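PDB 3PHS: cell wall surface anchor family protein from Streptococcus agalactiae, which is a minor pilin of the Streptococcus agalactiae pilus and mediates adhesion to lung epithelial cells through an IgG-like domain. Local coordinates for residues V45-T55 with P96-V105. Residues are numbered along the deposited sequence; the frame is centred on the assembly and turned at random.
Sequences VLYQLYQLKST and PDGIYYGLAV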
loop_
_atom_site.group_PDB
_atom_site.type_symbol
_atom_site.label_atom_id
_atom_site.label_comp_id
_atom_site.label_asym_id
_atom_site.label_seq_id
_atom_site.Cartn_x
_atom_site.Cartn_y
_atom_site.Cartn_z
ATOM N N VAL A 45 9.408 -10.330 -7.454
ATOM C CA VAL A 45 8.757 -9.030 -7.636
ATOM C C VAL A 45 8.640 -8.744 -9.127
ATOM O O VAL A 45 9.636 -8.829 -9.876
ATOM C CB VAL A 45 9.491 -7.846 -6.899
ATOM C CG1 VAL A 45 8.761 -6.495 -7.117
ATOM C CG2 VAL A 45 9.617 -8.120 -5.390
ATOM N N LEU A 46 7.413 -8.443 -9.554
ATOM C CA LEU A 46 7.134 -8.152 -10.954
ATOM C C LEU A 46 7.358 -6.687 -11.267
ATOM O O LEU A 46 6.688 -5.817 -10.700
ATOM C CB LEU A 46 5.691 -8.564 -11.297
ATOM C CG LEU A 46 5.177 -8.301 -12.711
ATOM C CD1 LEU A 46 6.164 -8.796 -13.768
ATOM C CD2 LEU A 46 3.838 -9.012 -12.847
ATOM N N TYR A 47 8.322 -6.427 -12.154
ATOM C CA TYR A 47 8.567 -5.079 -12.692
ATOM C C TYR A 47 8.049 -4.963 -14.125
ATOM O O TYR A 47 8.185 -5.897 -14.935
ATOM C CB TYR A 47 10.074 -4.722 -12.627
ATOM C CG TYR A 47 10.464 -4.238 -11.253
ATOM C CD1 TYR A 47 10.906 -5.131 -10.273
ATOM C CD2 TYR A 47 10.332 -2.895 -10.907
ATOM C CE1 TYR A 47 11.240 -4.681 -8.996
ATOM C CE2 TYR A 47 10.645 -2.444 -9.616
ATOM C CZ TYR A 47 11.105 -3.343 -8.677
ATOM O OH TYR A 47 11.423 -2.887 -7.408
ATOM N N GLN A 48 7.417 -3.835 -14.416
ATOM C CA GLN A 48 7.036 -3.525 -15.778
ATOM C C GLN A 48 7.687 -2.229 -16.205
ATOM O O GLN A 48 7.758 -1.282 -15.426
ATOM C CB GLN A 48 5.521 -3.441 -15.905
ATOM C CG GLN A 48 4.912 -4.772 -15.625
ATOM C CD GLN A 48 3.419 -4.802 -15.731
ATOM O OE1 GLN A 48 2.834 -5.893 -15.803
ATOM N NE2 GLN A 48 2.782 -3.638 -15.739
ATOM N N LEU A 49 8.120 -2.198 -17.465
ATOM C CA LEU A 49 8.740 -1.022 -18.053
ATOM C C LEU A 49 7.937 -0.593 -19.273
ATOM O O LEU A 49 7.731 -1.393 -20.185
ATOM C CB LEU A 49 10.216 -1.312 -18.399
ATOM C CG LEU A 49 11.317 -1.129 -17.336
ATOM C CD1 LEU A 49 11.596 0.328 -17.092
ATOM C CD2 LEU A 49 11.052 -1.822 -15.998
ATOM N N TYR A 50 7.483 0.663 -19.271
ATOM C CA TYR A 50 6.638 1.227 -20.328
ATOM C C TYR A 50 7.477 2.181 -21.166
ATOM O O TYR A 50 7.994 3.175 -20.659
ATOM C CB TYR A 50 5.420 1.919 -19.722
ATOM C CG TYR A 50 4.477 0.906 -19.117
ATOM C CD1 TYR A 50 4.709 0.379 -17.842
ATOM C CD2 TYR A 50 3.409 0.409 -19.857
ATOM C CE1 TYR A 50 3.853 -0.583 -17.299
ATOM C CE2 TYR A 50 2.555 -0.558 -19.329
ATOM C CZ TYR A 50 2.775 -1.031 -18.050
ATOM O OH TYR A 50 1.934 -1.993 -17.567
ATOM N N GLN A 51 7.665 1.824 -22.433
ATOM C CA GLN A 51 8.428 2.656 -23.361
ATOM C C GLN A 51 7.598 3.888 -23.753
ATOM O O GLN A 51 6.533 3.750 -24.356
ATOM C CB GLN A 51 8.716 1.825 -24.603
ATOM C CG GLN A 51 9.755 2.348 -25.555
ATOM C CD GLN A 51 9.917 1.321 -26.669
ATOM O OE1 GLN A 51 10.817 0.486 -26.633
ATOM N NE2 GLN A 51 8.983 1.303 -27.579
ATOM N N LEU A 52 8.086 5.083 -23.420
ATOM C CA LEU A 52 7.337 6.315 -23.726
ATOM C C LEU A 52 7.238 6.568 -25.229
ATOM O O LEU A 52 8.168 6.265 -25.970
ATOM C CB LEU A 52 7.960 7.538 -23.042
ATOM C CG LEU A 52 7.464 7.861 -21.637
ATOM C CD1 LEU A 52 7.755 6.705 -20.663
ATOM C CD2 LEU A 52 8.073 9.161 -21.146
ATOM N N LYS A 53 6.088 7.085 -25.653
ATOM C CA LYS A 53 5.904 7.537 -27.039
ATOM C C LYS A 53 6.221 9.012 -27.187
ATOM O O LYS A 53 6.583 9.460 -28.271
ATOM C CB LYS A 53 4.470 7.275 -27.504
ATOM C CG LYS A 53 4.114 5.803 -27.607
ATOM C CD LYS A 53 2.728 5.593 -28.237
ATOM C CE LYS A 53 2.817 5.138 -29.692
ATOM N NZ LYS A 53 3.731 5.966 -30.555
ATOM N N SER A 54 6.107 9.756 -26.088
ATOM C CA SER A 54 6.216 11.218 -26.089
ATOM C C SER A 54 6.923 11.687 -24.833
ATOM O O SER A 54 6.754 11.078 -23.760
ATOM C CB SER A 54 4.818 11.847 -26.171
ATOM O OG SER A 54 4.884 13.270 -26.061
ATOM N N THR A 55 7.720 12.756 -24.955
ATOM C CA THR A 55 8.331 13.384 -23.779
ATOM C C THR A 55 7.965 14.871 -23.642
ATOM O O THR A 55 8.752 15.658 -23.112
ATOM C CB THR A 55 9.873 13.240 -23.765
ATOM O OG1 THR A 55 10.432 13.884 -24.920
ATOM C CG2 THR A 55 10.282 11.772 -23.744
ATOM N N PRO A 96 15.223 -1.144 -26.718
ATOM C CA PRO A 96 15.538 -0.050 -27.626
ATOM C C PRO A 96 15.848 1.207 -26.850
ATOM O O PRO A 96 15.288 1.447 -25.756
ATOM C CB PRO A 96 14.243 0.138 -28.412
ATOM C CG PRO A 96 13.624 -1.187 -28.406
ATOM C CD PRO A 96 13.883 -1.685 -27.009
ATOM N N ASP A 97 16.760 1.982 -27.411
ATOM C CA ASP A 97 17.113 3.264 -26.879
ATOM C C ASP A 97 15.819 4.068 -26.697
ATOM O O ASP A 97 14.948 4.071 -27.576
ATOM C CB ASP A 97 18.097 3.917 -27.855
ATOM C CG ASP A 97 18.744 5.124 -27.286
ATOM O OD1 ASP A 97 18.044 6.147 -27.196
ATOM O OD2 ASP A 97 19.938 5.056 -26.911
ATOM N N GLY A 98 15.641 4.681 -25.529
ATOM C CA GLY A 98 14.367 5.352 -25.240
ATOM C C GLY A 98 14.222 5.778 -23.794
ATOM O O GLY A 98 15.157 5.636 -23.007
ATOM N N ILE A 99 13.051 6.319 -23.462
ATOM C CA ILE A 99 12.713 6.700 -22.089
ATOM C C ILE A 99 11.675 5.703 -21.608
ATOM O O ILE A 99 10.713 5.442 -22.308
ATOM C CB ILE A 99 12.128 8.159 -21.980
ATOM C CG1 ILE A 99 13.059 9.229 -22.608
ATOM C CG2 ILE A 99 11.786 8.516 -20.517
ATOM C CD1 ILE A 99 14.473 9.111 -22.204
ATOM N N TYR A 100 11.888 5.140 -20.422
ATOM C CA TYR A 100 11.001 4.127 -19.876
ATOM C C TYR A 100 10.512 4.524 -18.492
ATOM O O TYR A 100 11.273 5.036 -17.675
ATOM C CB TYR A 100 11.711 2.780 -19.743
ATOM C CG TYR A 100 12.105 2.186 -21.070
ATOM C CD1 TYR A 100 13.244 2.650 -21.754
ATOM C CD2 TYR A 100 11.316 1.189 -21.666
ATOM C CE1 TYR A 100 13.599 2.100 -23.018
ATOM C CE2 TYR A 100 11.659 0.643 -22.918
ATOM C CZ TYR A 100 12.790 1.110 -23.579
ATOM O OH TYR A 100 13.106 0.571 -24.815
ATOM N N TYR A 101 9.234 4.269 -18.259
ATOM C CA TYR A 101 8.641 4.393 -16.948
ATOM C C TYR A 101 8.539 2.996 -16.376
ATOM O O TYR A 101 7.912 2.125 -16.980
ATOM C CB TYR A 101 7.250 4.997 -17.074
ATOM C CG TYR A 101 6.463 5.090 -15.786
ATOM C CD1 TYR A 101 6.773 6.058 -14.822
ATOM C CD2 TYR A 101 5.390 4.227 -15.546
ATOM C CE1 TYR A 101 6.026 6.151 -13.648
ATOM C CE2 TYR A 101 4.640 4.312 -14.369
ATOM C CZ TYR A 101 4.968 5.284 -13.440
ATOM O OH TYR A 101 4.221 5.377 -12.291
ATOM N N GLY A 102 9.122 2.807 -15.198
ATOM C CA GLY A 102 9.144 1.513 -14.526
ATOM C C GLY A 102 8.413 1.546 -13.195
ATOM O O GLY A 102 8.465 2.536 -12.480
ATOM N N LEU A 103 7.733 0.450 -12.874
ATOM C CA LEU A 103 7.038 0.330 -11.588
ATOM C C LEU A 103 6.975 -1.130 -11.202
ATOM O O LEU A 103 7.116 -2.001 -12.056
ATOM C CB LEU A 103 5.613 0.903 -11.684
ATOM C CG LEU A 103 4.504 0.065 -12.325
ATOM C CD1 LEU A 103 3.157 0.711 -12.088
ATOM C CD2 LEU A 103 4.746 -0.078 -13.812
ATOM N N ALA A 104 6.785 -1.403 -9.917
ATOM C CA ALA A 104 6.468 -2.757 -9.490
ATOM C C ALA A 104 4.954 -2.923 -9.456
ATOM O O ALA A 104 4.215 -2.005 -9.050
ATOM C CB ALA A 104 7.055 -3.049 -8.109
ATOM N N VAL A 105 4.511 -4.104 -9.857
ATOM C CA VAL A 105 3.078 -4.453 -9.894
ATOM C C VAL A 105 2.770 -5.580 -8.906
ATOM O O VAL A 105 3.528 -6.547 -8.772
ATOM C CB VAL A 105 2.631 -4.864 -11.329
ATOM C CG1 VAL A 105 1.145 -5.290 -11.360
ATOM C CG2 VAL A 105 2.855 -3.722 -12.298
HETATM O O HOH W 1 5.196 -8.386 -7.762
HETATM O O HOH W 2 11.122 6.197 -25.573
#
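Strands 46-52 and 98-106 are the antiparallel central pair of a four-stranded sheet in one of the two beta-sandwich domains of this pilin. Gln48 pairs with Leu103, and Tyr50 with Tyr101, through two backbone hydrogen bonds each; Tyr50 N to Tyr101 O measures 2.8 Å. At either end a water bridges the strands: one joins Leu46 N to Val105 O, the other Leu52 O to Ile99 N.

On the inner face, Ala104 CB sits over one face of the Tyr47 ring, 4.2 Å from its centroid, a CH-pi contact. Leu49 CD1 touches both Tyr100 CB (3.6 Å) and Gly102 CA (3.7 Å). With CG anti to the backbone N (chi1 -166°) and the chain extended beyond it, Gln51 lies beside the Tyr100 ring, CB and CG against CE2. Tyr100 OH gives its hydrogen to Pro96 O, in the ring plane. Gln51 OE1 accepts a hydrogen bond from Gln78 NE2.

On the other face, Leu103 CD2 meets the edge of the Tyr50 ring, 3.6 Å from CE1. Val105 CG2 packs on the Gln48 amide.

Helix 69-75 covers this second face through Leu72. Strand 89-95 packs on the first through Phe92, while strands 76-83 and 109-121 flank the pair within the sheet.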